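Local coordinates for PTS-dependent dihydroxyacetone kinase operon regulatory protein (Escherichia coli, PDB 4LRZ) that activates transcription of the dhaKLM operon and represses its own gene, its N-terminal GAF-PAS sensor region forming a complex with the ADP-binding kinase subunit DhaL, at residues V128-A132 with V167-T171; F145-P149 with D174-L179; A265-V271 with A284-P290. One frame throughout, in Å; residues are numbered along the deposited sequence.

In the fold
Contacts 1 and 2 lie in the GAF domain, with centres about 11 Å apart; contact 3 belongs to the PAS domain, its centre about 69 Å from contact 1 and 58 Å from contact 2, beyond the long helix 174-211. Contact 2 is buried and sets strand 143-151 against the start of that helix through apolar packing and one hydroxyl pair. Contact 1 is at the surface, where the edge strand 128-131 meets the loop before the same helix through a lysine, a water and a few methyl groups. Both share one sheet, Val128 N lying 2.7 Å from Ala147 O. Contact 3, partly buried, is instead strand pairing, held mainly by backbone hydrogen bonds.

Contact 1: residues V128-A132 with V167-T171; sequences VKTMA and VEQTT
Residues 128-131 are an extended strand, with phi from -125 to -143° and psi from 131 to 148°, and Ala132 breaks the run with positive phi (51/-130). In 167-171 the chain makes a short 3-10 step at Val167 and Glu168, then extends again at Thr170 and Thr171. The backbones come nearest at Ala132 and Val167, whose CA atoms are 6.2 Å apart; from there side chains bridge the gap, burying 225 Å² in all. Lys129, with all four chi angles trans, reaches straight across so that its NZ donates a hydrogen bond to Thr170 OG1 at 2.8 Å. A water accepts from Lys129 NZ (3.2 Å) and donates to Thr171 O (3.1 Å), extending the link by one residue. Met131, in an m, t, p conformation, brings CE to 3.5 Å from Val167 CG2 and 3.6 Å from Thr170 CG2, while Ala132 CB lies 3.9 Å from Val167 CG2. The Thr171 hydroxyl is hydrogen-bonded to Asp174, at the start of the next helix, and to Thr171 of the second subunit. This surface contact ties the edge strand 128-131 of the GAF sheet, paired with strand 143-151, to the loop running from strand 157-166 into helix 174-211.

Contact 2: residues F145-P149 with D174-L179; sequences FCATP and DLPLTL
Strand 145-149 has regular beta conformation and helix 174-179 is regular, its Thr178 N bonding to Asp174 O (3.2 Å) and Leu179 N to Leu175 O (3.0 Å). Their axes approach to 7.0 Å and run nearly the same way, at a signed crossing angle of -27°. The nearest CA pairs are Cys146 with Leu175 and Thr148 with Leu179, both 5.4 Å. Along the helix, Asp174 comes first: its CB is 3.7 Å from Cys146 SG, while its carboxylate is directed elsewhere, to Thr171 and to a salt bridge with Arg71. Leu175 starts sideways but bends in (chi1 t, chi2 p), placing CD1 3.9 Å from Cys146 CB and 4.1 Å from Ala147 O. Pro176 and Leu177 pack against the second subunit, on its Met68 and Pro176 respectively. One turn after Asp174, Thr178 points at the strand: its CG2 is 3.9 Å from Cys146 CB, and its OG1 shares a 2.8 Å hydrogen bond with Thr148 OG1, the one polar link in a buried interface of 304 Å². Leu179 closes the series with CB 3.7 Å from Thr148 OG1. Cys146 and Thr148 thus present one strand face to the helix, while Phe145 and Ala147 pack on helix 117-124 beyond the sheet. Helices covering the two faces of an antiparallel sheet of order 2-1-5-4-3 are characteristic of the GAF fold, here with its C-terminal helix leading on toward the PAS domain.

Contact 3: residues A265-V271 with A284-P290; sequences AHPLKHV and AVITLKP
An antiparallel strand pairing interrupted by a beta bulge joins 265-271, the run from helix 256-264 into the edge strand 271-276, to the inner strand 281-293 (residues 284-290) of the PAS sheet. Ala265 leaves that helix with positive phi (46/39), and Pro267 then leads into the short extended run Leu268-Lys269. Leu268 and Leu288 form a hydrogen-bonded pair, CA atoms 4.8 Å apart: Leu268 N to Leu288 O is 3.2 Å and Leu288 N to Leu268 O 2.7 Å. His270, at phi/psi 47/33, turns the chain, so the next hydrogen-bonded pair is Val271 with Ile286, CA atoms 5.4 Å apart and the register shifted by one. There Ile286 N donates to Val271 O at 2.8 Å, whereas the 3.0 Å bond from Val271 N to Ile286 O is weak. At the bulge His270 N binds Thr287 OG1 instead (3.2 Å); that hydroxyl also bonds His304, whose ring stacks on His270. Leu268, Val271, Ile286 and Leu288 share one sheet face. On it Leu268 CB lies 4.0 Å from Leu288 CB, and Leu268 CD1 4.2 Å from Ile286 CD1. At the far end Pro267 CB meets Pro290 CD at 3.9 Å. With 503 Å² buried, backbone bonds fix the register on both sides of the bulge, a threonine hydroxyl takes up the His270 amide, and Leu268, Ile286 and Leu288 pack against helix 256-264.

Contact 1: residues V128-A132 with V167-T171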
ATOM      1  N   VAL F 128     -22.640  -1.603   4.710  1.00 36.16           N
ATOM      2  CA  VAL F 128     -24.082  -1.700   5.013  1.00 36.53           C
ATOM      3  C   VAL F 128     -24.537  -3.164   5.143  1.00 35.28           C
ATOM      4  O   VAL F 128     -24.069  -4.053   4.436  1.00 34.18           O
ATOM      5  CB  VAL F 128     -24.961  -0.978   3.891  1.00 37.54           C
ATOM      6  CG1 VAL F 128     -26.408  -1.261   4.092  1.00 38.85           C
ATOM      7  CG2 VAL F 128     -24.793   0.568   3.923  1.00 38.45           C
ATOM      8  N   LYS F 129     -25.484  -3.391   6.036  1.00 35.68           N
ATOM      9  CA  LYS F 129     -26.084  -4.702   6.258  1.00 35.62           C
ATOM     10  C   LYS F 129     -27.614  -4.644   6.141  1.00 35.30           C
ATOM     11  O   LYS F 129     -28.240  -3.827   6.801  1.00 35.66           O
ATOM     12  CB  LYS F 129     -25.785  -5.141   7.680  1.00 35.55           C
ATOM     13  CG  LYS F 129     -26.349  -6.519   8.034  1.00 38.26           C
ATOM     14  CD  LYS F 129     -26.056  -6.866   9.510  1.00 42.14           C
ATOM     15  CE  LYS F 129     -26.320  -8.326   9.782  1.00 45.36           C
ATOM     16  NZ  LYS F 129     -25.493  -8.834  10.950  1.00 50.91           N
ATOM     17  N   THR F 130     -28.226  -5.543   5.377  1.00 34.47           N
ATOM     18  CA  THR F 130     -29.688  -5.604   5.325  1.00 34.41           C
ATOM     19  C   THR F 130     -30.097  -7.044   5.674  1.00 35.92           C
ATOM     20  O   THR F 130     -29.429  -7.995   5.242  1.00 36.04           O
ATOM     21  CB  THR F 130     -30.223  -5.218   3.943  1.00 33.74           C
ATOM     22  OG1 THR F 130     -29.604  -6.037   2.965  1.00 31.93           O
ATOM     23  CG2 THR F 130     -29.886  -3.767   3.571  1.00 35.64           C
ATOM     24  N   MET F 131     -31.140  -7.203   6.487  1.00 36.70           N
ATOM     25  CA  MET F 131     -31.580  -8.531   6.945  1.00 39.30           C
ATOM     26  C   MET F 131     -33.081  -8.677   6.777  1.00 38.81           C
ATOM     27  O   MET F 131     -33.781  -7.715   6.922  1.00 39.68           O
ATOM     28  CB  MET F 131     -31.334  -8.721   8.452  1.00 39.68           C
ATOM     29  CG  MET F 131     -29.956  -8.393   8.930  1.00 45.53           C
ATOM     30  SD  MET F 131     -29.884  -8.677  10.715  1.00 54.06           S
ATOM     31  CE  MET F 131     -30.524 -10.351  10.833  1.00 55.59           C
ATOM     32  N   ALA F 132     -33.547  -9.891   6.512  1.00 39.03           N
ATOM     33  CA  ALA F 132     -34.942 -10.260   6.603  1.00 39.78           C
ATOM     34  C   ALA F 132     -35.791  -9.252   5.823  1.00 40.65           C
ATOM     35  O   ALA F 132     -35.439  -8.922   4.679  1.00 39.80           O
ATOM     36  CB  ALA F 132     -35.350 -10.337   8.065  1.00 40.47           C
ATOM     37  N   VAL F 167     -30.574 -15.661   7.227  1.00 46.51           N
ATOM     38  CA  VAL F 167     -30.776 -14.596   8.196  1.00 48.20           C
ATOM     39  C   VAL F 167     -30.552 -15.057   9.659  1.00 50.21           C
ATOM     40  O   VAL F 167     -29.947 -14.327  10.447  1.00 51.16           O
ATOM     41  CB  VAL F 167     -32.166 -13.890   7.976  1.00 48.03           C
ATOM     42  CG1 VAL F 167     -33.289 -14.700   8.540  1.00 47.57           C
ATOM     43  CG2 VAL F 167     -32.160 -12.503   8.568  1.00 48.88           C
ATOM     44  N   GLU F 168     -31.005 -16.264  10.008  1.00 51.82           N
ATOM     45  CA  GLU F 168     -30.834 -16.786  11.377  1.00 54.01           C
ATOM     46  C   GLU F 168     -29.363 -17.007  11.800  1.00 53.43           C
ATOM     47  O   GLU F 168     -29.068 -17.073  12.988  1.00 53.85           O
ATOM     48  CB  GLU F 168     -31.680 -18.066  11.620  1.00 56.01           C
ATOM     49  CG  GLU F 168     -31.098 -19.405  11.020  1.00 60.03           C
ATOM     50  CD  GLU F 168     -31.517 -19.709   9.534  1.00 65.65           C
ATOM     51  OE1 GLU F 168     -32.218 -18.873   8.868  1.00 63.74           O
ATOM     52  OE2 GLU F 168     -31.126 -20.812   9.045  1.00 66.13           O
ATOM     53  N   GLN F 169     -28.448 -17.105  10.838  1.00 52.44           N
ATOM     54  CA  GLN F 169     -27.041 -17.354  11.158  1.00 52.30           C
ATOM     55  C   GLN F 169     -26.109 -16.147  11.063  1.00 50.38           C
ATOM     56  O   GLN F 169     -24.893 -16.301  11.107  1.00 49.70           O
ATOM     57  CB  GLN F 169     -26.500 -18.439  10.254  1.00 52.99           C
ATOM     58  CG  GLN F 169     -27.169 -19.763  10.423  1.00 56.35           C
ATOM     59  CD  GLN F 169     -26.693 -20.720   9.383  1.00 58.86           C
ATOM     60  OE1 GLN F 169     -25.479 -20.910   9.197  1.00 59.86           O
ATOM     61  NE2 GLN F 169     -27.634 -21.320   8.667  1.00 59.42           N
ATOM     62  N   THR F 170     -26.668 -14.954  10.928  1.00 48.84           N
ATOM     63  CA  THR F 170     -25.851 -13.760  10.802  1.00 47.54           C
ATOM     64  C   THR F 170     -24.956 -13.616  12.031  1.00 47.12           C
ATOM     65  O   THR F 170     -25.345 -14.029  13.096  1.00 48.85           O
ATOM     66  CB  THR F 170     -26.721 -12.503  10.556  1.00 46.96           C
ATOM     67  OG1 THR F 170     -25.875 -11.432  10.102  1.00 49.17           O
ATOM     68  CG2 THR F 170     -27.485 -12.088  11.820  1.00 46.13           C
ATOM     69  N   THR F 171     -23.744 -13.094  11.890  1.00 45.73           N
ATOM     70  CA  THR F 171     -22.958 -12.769  13.097  1.00 45.53           C
ATOM     71  C   THR F 171     -22.582 -11.293  13.107  1.00 44.05           C
ATOM     72  O   THR F 171     -22.541 -10.652  12.059  1.00 43.43           O
ATOM     73  CB  THR F 171     -21.664 -13.648  13.305  1.00 45.18           C
ATOM     74  OG1 THR F 171     -20.570 -13.120  12.554  1.00 44.61           O
ATOM     75  CG2 THR F 171     -21.877 -15.085  12.894  1.00 47.16           C
TER
HETATM   76  O   HOH W   1     -22.531  -7.630  11.250  1.00 36.58           O

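Contact 2: residues F145-P149 with D174-L179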
ATOM      1  N   PHE F 145     -27.565  -9.745   4.113  1.00 36.53           N
ATOM      2  CA  PHE F 145     -26.431  -9.325   3.266  1.00 35.54           C
ATOM      3  C   PHE F 145     -25.596  -8.254   3.982  1.00 35.49           C
ATOM      4  O   PHE F 145     -26.151  -7.390   4.655  1.00 36.17           O
ATOM      5  CB  PHE F 145     -26.913  -8.813   1.898  1.00 35.27           C
ATOM      6  CG  PHE F 145     -27.451  -9.897   1.001  1.00 35.54           C
ATOM      7  CD1 PHE F 145     -26.611 -10.600   0.146  1.00 39.63           C
ATOM      8  CD2 PHE F 145     -28.776 -10.232   1.016  1.00 35.89           C
ATOM      9  CE1 PHE F 145     -27.112 -11.619  -0.686  1.00 38.06           C
ATOM     10  CE2 PHE F 145     -29.274 -11.245   0.199  1.00 35.57           C
ATOM     11  CZ  PHE F 145     -28.457 -11.924  -0.645  1.00 36.49           C
ATOM     12  N   CYS F 146     -24.277  -8.359   3.902  1.00 34.47           N
ATOM     13  CA  CYS F 146     -23.399  -7.278   4.316  1.00 34.87           C
ATOM     14  C   CYS F 146     -22.583  -6.898   3.103  1.00 33.74           C
ATOM     15  O   CYS F 146     -22.165  -7.766   2.321  1.00 33.89           O
ATOM     16  CB  CYS F 146     -22.407  -7.740   5.390  1.00 35.19           C
ATOM     17  SG  CYS F 146     -23.155  -8.281   6.932  1.00 42.45           S
ATOM     18  N   ALA F 147     -22.282  -5.617   2.973  1.00 32.40           N
ATOM     19  CA  ALA F 147     -21.479  -5.176   1.846  1.00 30.47           C
ATOM     20  C   ALA F 147     -20.751  -3.893   2.159  1.00 29.71           C
ATOM     21  O   ALA F 147     -21.186  -3.050   2.978  1.00 29.36           O
ATOM     22  CB  ALA F 147     -22.355  -5.023   0.587  1.00 30.09           C
ATOM     23  N   THR F 148     -19.634  -3.727   1.487  1.00 28.72           N
ATOM     24  CA  THR F 148     -18.891  -2.513   1.640  1.00 29.43           C
ATOM     25  C   THR F 148     -18.387  -2.167   0.261  1.00 30.58           C
ATOM     26  O   THR F 148     -17.935  -3.047  -0.448  1.00 32.37           O
ATOM     27  CB  THR F 148     -17.685  -2.730   2.625  1.00 28.53           C
ATOM     28  OG1 THR F 148     -18.201  -3.130   3.912  1.00 28.96           O
ATOM     29  CG2 THR F 148     -16.904  -1.464   2.797  1.00 25.35           C
ATOM     30  N   PRO F 149     -18.415  -0.884  -0.104  1.00 31.67           N
ATOM     31  CA  PRO F 149     -17.858  -0.512  -1.376  1.00 32.71           C
ATOM     32  C   PRO F 149     -16.318  -0.428  -1.316  1.00 33.85           C
ATOM     33  O   PRO F 149     -15.759  -0.156  -0.249  1.00 32.96           O
ATOM     34  CB  PRO F 149     -18.464   0.877  -1.615  1.00 32.39           C
ATOM     35  CG  PRO F 149     -18.670   1.449  -0.277  1.00 32.25           C
ATOM     36  CD  PRO F 149     -19.055   0.271   0.571  1.00 32.85           C
ATOM     37  N   ASP F 174     -19.673 -10.055  10.706  1.00 37.42           N
ATOM     38  CA  ASP F 174     -19.851 -10.109   9.255  1.00 36.73           C
ATOM     39  C   ASP F 174     -19.608  -8.770   8.558  1.00 35.60           C
ATOM     40  O   ASP F 174     -18.876  -8.691   7.559  1.00 35.47           O
ATOM     41  CB  ASP F 174     -21.236 -10.662   8.925  1.00 37.25           C
ATOM     42  CG  ASP F 174     -21.403 -12.141   9.370  1.00 40.89           C
ATOM     43  OD1 ASP F 174     -20.420 -12.738   9.876  1.00 41.77           O
ATOM     44  OD2 ASP F 174     -22.514 -12.716   9.235  1.00 43.64           O
ATOM     45  N   LEU F 175     -20.202  -7.717   9.081  1.00 34.88           N
ATOM     46  CA  LEU F 175     -20.070  -6.406   8.467  1.00 34.31           C
ATOM     47  C   LEU F 175     -18.627  -5.837   8.524  1.00 33.69           C
ATOM     48  O   LEU F 175     -18.015  -5.533   7.477  1.00 33.72           O
ATOM     49  CB  LEU F 175     -21.092  -5.456   9.089  1.00 34.54           C
ATOM     50  CG  LEU F 175     -21.292  -4.095   8.418  1.00 36.20           C
ATOM     51  CD1 LEU F 175     -21.619  -4.229   6.930  1.00 34.10           C
ATOM     52  CD2 LEU F 175     -22.425  -3.336   9.136  1.00 36.34           C
ATOM     53  N   PRO F 176     -18.045  -5.731   9.747  1.00 33.57           N
ATOM     54  CA  PRO F 176     -16.646  -5.261   9.820  1.00 32.07           C
ATOM     55  C   PRO F 176     -15.690  -6.123   9.001  1.00 31.06           C
ATOM     56  O   PRO F 176     -14.701  -5.618   8.514  1.00 31.12           O
ATOM     57  CB  PRO F 176     -16.344  -5.277  11.322  1.00 32.79           C
ATOM     58  CG  PRO F 176     -17.280  -6.213  11.915  1.00 31.99           C
ATOM     59  CD  PRO F 176     -18.569  -6.095  11.079  1.00 33.90           C
ATOM     60  N   LEU F 177     -16.026  -7.390   8.773  1.00 30.14           N
ATOM     61  CA  LEU F 177     -15.203  -8.237   7.924  1.00 29.72           C
ATOM     62  C   LEU F 177     -15.196  -7.810   6.454  1.00 30.20           C
ATOM     63  O   LEU F 177     -14.139  -7.760   5.820  1.00 29.72           O
ATOM     64  CB  LEU F 177     -15.617  -9.700   8.058  1.00 29.65           C
ATOM     65  CG  LEU F 177     -14.856 -10.686   7.140  1.00 30.71           C
ATOM     66  CD1 LEU F 177     -13.376 -10.866   7.511  1.00 25.70           C
ATOM     67  CD2 LEU F 177     -15.534 -12.031   7.146  1.00 29.80           C
ATOM     68  N   THR F 178     -16.386  -7.502   5.901  1.00 30.79           N
ATOM     69  CA  THR F 178     -16.473  -7.020   4.524  1.00 29.74           C
ATOM     70  C   THR F 178     -15.760  -5.667   4.459  1.00 30.23           C
ATOM     71  O   THR F 178     -14.995  -5.422   3.538  1.00 29.99           O
ATOM     72  CB  THR F 178     -17.954  -6.950   3.952  1.00 29.57           C
ATOM     73  OG1 THR F 178     -18.656  -5.837   4.516  1.00 30.84           O
ATOM     74  CG2 THR F 178     -18.721  -8.229   4.234  1.00 27.18           C
ATOM     75  N   LEU F 179     -15.983  -4.812   5.457  1.00 29.62           N
ATOM     76  CA  LEU F 179     -15.286  -3.544   5.500  1.00 30.89           C
ATOM     77  C   LEU F 179     -13.745  -3.656   5.482  1.00 31.07           C
ATOM     78  O   LEU F 179     -13.028  -3.011   4.693  1.00 31.82           O
ATOM     79  CB  LEU F 179     -15.769  -2.743   6.714  1.00 31.76           C
ATOM     80  CG  LEU F 179     -15.080  -1.453   7.141  1.00 33.80           C
ATOM     81  CD1 LEU F 179     -15.473  -0.309   6.268  1.00 35.03           C
ATOM     82  CD2 LEU F 179     -15.452  -1.154   8.535  1.00 37.13           C
TER

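Contact 3: residues A265-V271 with A284-P290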
ATOM      1  N   ALA F 265      30.771  16.743   4.337  1.00 83.44           N
ATOM      2  CA  ALA F 265      29.478  16.935   3.638  1.00 81.14           C
ATOM      3  C   ALA F 265      29.379  18.302   2.967  1.00 81.09           C
ATOM      4  O   ALA F 265      28.321  18.935   2.959  1.00 80.83           O
ATOM      5  CB  ALA F 265      28.294  16.692   4.578  1.00 81.61           C
ATOM      6  N   HIS F 266      30.498  18.726   2.388  1.00 81.14           N
ATOM      7  CA  HIS F 266      30.672  20.069   1.864  1.00 82.05           C
ATOM      8  C   HIS F 266      30.745  19.988   0.323  1.00 79.89           C
ATOM      9  O   HIS F 266      31.514  19.206  -0.214  1.00 79.05           O
ATOM     10  CB  HIS F 266      31.924  20.695   2.542  1.00 84.40           C
ATOM     11  CG  HIS F 266      32.525  21.877   1.828  1.00 87.84           C
ATOM     12  ND1 HIS F 266      33.773  21.832   1.233  1.00 90.78           N
ATOM     13  CD2 HIS F 266      32.079  23.149   1.661  1.00 90.44           C
ATOM     14  CE1 HIS F 266      34.055  23.013   0.705  1.00 91.64           C
ATOM     15  NE2 HIS F 266      33.042  23.828   0.946  1.00 91.75           N
ATOM     16  N   PRO F 267      29.906  20.766  -0.384  1.00 79.08           N
ATOM     17  CA  PRO F 267      29.853  20.775  -1.850  1.00 77.94           C
ATOM     18  C   PRO F 267      31.139  21.245  -2.558  1.00 78.78           C
ATOM     19  O   PRO F 267      31.930  21.985  -1.976  1.00 80.75           O
ATOM     20  CB  PRO F 267      28.701  21.742  -2.151  1.00 77.96           C
ATOM     21  CG  PRO F 267      28.531  22.548  -0.910  1.00 80.02           C
ATOM     22  CD  PRO F 267      28.852  21.611   0.202  1.00 79.83           C
ATOM     23  N   LEU F 268      31.333  20.819  -3.803  1.00 77.60           N
ATOM     24  CA  LEU F 268      32.462  21.248  -4.628  1.00 78.57           C
ATOM     25  C   LEU F 268      31.950  21.527  -6.023  1.00 78.80           C
ATOM     26  O   LEU F 268      31.263  20.684  -6.595  1.00 77.76           O
ATOM     27  CB  LEU F 268      33.521  20.151  -4.715  1.00 77.88           C
ATOM     28  CG  LEU F 268      34.417  19.886  -3.509  1.00 78.39           C
ATOM     29  CD1 LEU F 268      35.166  18.588  -3.698  1.00 77.25           C
ATOM     30  CD2 LEU F 268      35.398  21.045  -3.292  1.00 81.01           C
ATOM     31  N   LYS F 269      32.280  22.693  -6.574  1.00 80.58           N
ATOM     32  CA  LYS F 269      31.791  23.073  -7.904  1.00 81.31           C
ATOM     33  C   LYS F 269      32.924  23.343  -8.891  1.00 83.21           C
ATOM     34  O   LYS F 269      33.826  24.135  -8.609  1.00 85.04           O
ATOM     35  CB  LYS F 269      30.841  24.270  -7.808  1.00 81.77           C
ATOM     36  CG  LYS F 269      29.911  24.200  -6.595  1.00 81.84           C
ATOM     37  CD  LYS F 269      28.626  25.010  -6.736  1.00 81.63           C
ATOM     38  CE  LYS F 269      27.720  24.752  -5.531  1.00 80.40           C
ATOM     39  NZ  LYS F 269      26.403  25.438  -5.632  1.00 79.72           N
ATOM     40  N   HIS F 270      32.881  22.661 -10.037  1.00 83.77           N
ATOM     41  CA  HIS F 270      33.858  22.831 -11.131  1.00 85.93           C
ATOM     42  C   HIS F 270      35.328  22.831 -10.678  1.00 87.24           C
ATOM     43  O   HIS F 270      36.163  23.507 -11.270  1.00 88.72           O
ATOM     44  CB  HIS F 270      33.551  24.105 -11.946  1.00 87.72           C
ATOM     45  CG  HIS F 270      32.479  23.932 -12.986  1.00 89.28           C
ATOM     46  ND1 HIS F 270      31.172  23.612 -12.672  1.00 88.81           N
ATOM     47  CD2 HIS F 270      32.517  24.071 -14.335  1.00 91.61           C
ATOM     48  CE1 HIS F 270      30.458  23.540 -13.783  1.00 89.10           C
ATOM     49  NE2 HIS F 270      31.248  23.817 -14.806  1.00 91.56           N
ATOM     50  N   VAL F 271      35.631  22.064  -9.634  1.00 87.04           N
ATOM     51  CA  VAL F 271      36.987  21.943  -9.077  1.00 88.61           C
ATOM     52  C   VAL F 271      37.835  20.905  -9.852  1.00 89.17           C
ATOM     53  O   VAL F 271      37.282  19.958 -10.421  1.00 88.24           O
ATOM     54  CB  VAL F 271      36.911  21.544  -7.569  1.00 88.05           C
ATOM     55  CG1 VAL F 271      38.297  21.468  -6.935  1.00 89.68           C
ATOM     56  CG2 VAL F 271      36.028  22.517  -6.792  1.00 88.06           C
ATOM     57  N   ALA F 284      40.462  15.271 -14.121  1.00 86.95           N
ATOM     58  CA  ALA F 284      39.073  15.671 -14.394  1.00 83.56           C
ATOM     59  C   ALA F 284      38.646  16.911 -13.624  1.00 81.52           C
ATOM     60  O   ALA F 284      39.245  17.270 -12.605  1.00 81.88           O
ATOM     61  CB  ALA F 284      38.110  14.518 -14.082  1.00 81.71           C
ATOM     62  N   VAL F 285      37.605  17.559 -14.132  1.00 78.67           N
ATOM     63  CA  VAL F 285      36.947  18.648 -13.428  1.00 75.99           C
ATOM     64  C   VAL F 285      35.602  18.126 -12.904  1.00 72.20           C
ATOM     65  O   VAL F 285      34.812  17.543 -13.647  1.00 70.98           O
ATOM     66  CB  VAL F 285      36.815  19.925 -14.308  1.00 77.58           C
ATOM     67  CG1 VAL F 285      36.481  19.567 -15.756  1.00 79.39           C
ATOM     68  CG2 VAL F 285      35.790  20.907 -13.730  1.00 76.55           C
ATOM     69  N   ILE F 286      35.368  18.314 -11.613  1.00 68.97           N
ATOM     70  CA  ILE F 286      34.269  17.647 -10.958  1.00 65.31           C
ATOM     71  C   ILE F 286      33.340  18.621 -10.266  1.00 63.84           C
ATOM     72  O   ILE F 286      33.692  19.775 -10.070  1.00 65.02           O
ATOM     73  CB  ILE F 286      34.783  16.640  -9.920  1.00 64.78           C
ATOM     74  CG1 ILE F 286      35.351  17.376  -8.709  1.00 65.13           C
ATOM     75  CG2 ILE F 286      35.815  15.718 -10.542  1.00 64.93           C
ATOM     76  CD1 ILE F 286      35.274  16.618  -7.430  1.00 65.56           C
ATOM     77  N   THR F 287      32.154  18.130  -9.908  1.00 61.09           N
ATOM     78  CA  THR F 287      31.246  18.772  -8.947  1.00 58.46           C
ATOM     79  C   THR F 287      30.811  17.704  -7.966  1.00 55.83           C
ATOM     80  O   THR F 287      30.590  16.560  -8.348  1.00 54.69           O
ATOM     81  CB  THR F 287      30.006  19.409  -9.637  1.00 58.45           C
ATOM     82  OG1 THR F 287      30.367  20.680 -10.197  1.00 59.48           O
ATOM     83  CG2 THR F 287      28.862  19.637  -8.652  1.00 58.21           C
ATOM     84  N   LEU F 288      30.724  18.061  -6.695  1.00 54.60           N
ATOM     85  CA  LEU F 288      30.222  17.132  -5.696  1.00 52.89           C
ATOM     86  C   LEU F 288      28.985  17.693  -5.069  1.00 51.87           C
ATOM     87  O   LEU F 288      29.022  18.750  -4.474  1.00 52.02           O
ATOM     88  CB  LEU F 288      31.244  16.823  -4.599  1.00 53.40           C
ATOM     89  CG  LEU F 288      30.660  15.813  -3.595  1.00 52.47           C
ATOM     90  CD1 LEU F 288      30.929  14.392  -4.050  1.00 49.99           C
ATOM     91  CD2 LEU F 288      31.209  16.023  -2.198  1.00 54.09           C
ATOM     92  N   LYS F 289      27.897  16.950  -5.188  1.00 50.90           N
ATOM     93  CA  LYS F 289      26.594  17.369  -4.691  1.00 50.84           C
ATOM     94  C   LYS F 289      26.182  16.476  -3.536  1.00 50.60           C
ATOM     95  O   LYS F 289      25.841  15.327  -3.742  1.00 51.00           O
ATOM     96  CB  LYS F 289      25.561  17.307  -5.819  1.00 49.65           C
ATOM     97  CG  LYS F 289      24.132  17.564  -5.407  1.00 49.88           C
ATOM     98  CD  LYS F 289      23.843  19.039  -5.149  1.00 48.35           C
ATOM     99  CE  LYS F 289      22.387  19.344  -5.377  1.00 48.11           C
ATOM    100  NZ  LYS F 289      21.982  20.569  -4.648  1.00 53.30           N
ATOM    101  N   PRO F 290      26.260  16.988  -2.304  1.00 51.86           N
ATOM    102  CA  PRO F 290      25.696  16.259  -1.147  1.00 51.62           C
ATOM    103  C   PRO F 290      24.193  16.180  -1.239  1.00 51.04           C
ATOM    104  O   PRO F 290      23.565  17.115  -1.743  1.00 51.08           O
ATOM    105  CB  PRO F 290      26.069  17.150   0.056  1.00 53.10           C
ATOM    106  CG  PRO F 290      27.202  18.042  -0.442  1.00 53.90           C
ATOM    107  CD  PRO F 290      26.928  18.249  -1.910  1.00 52.93           C
TER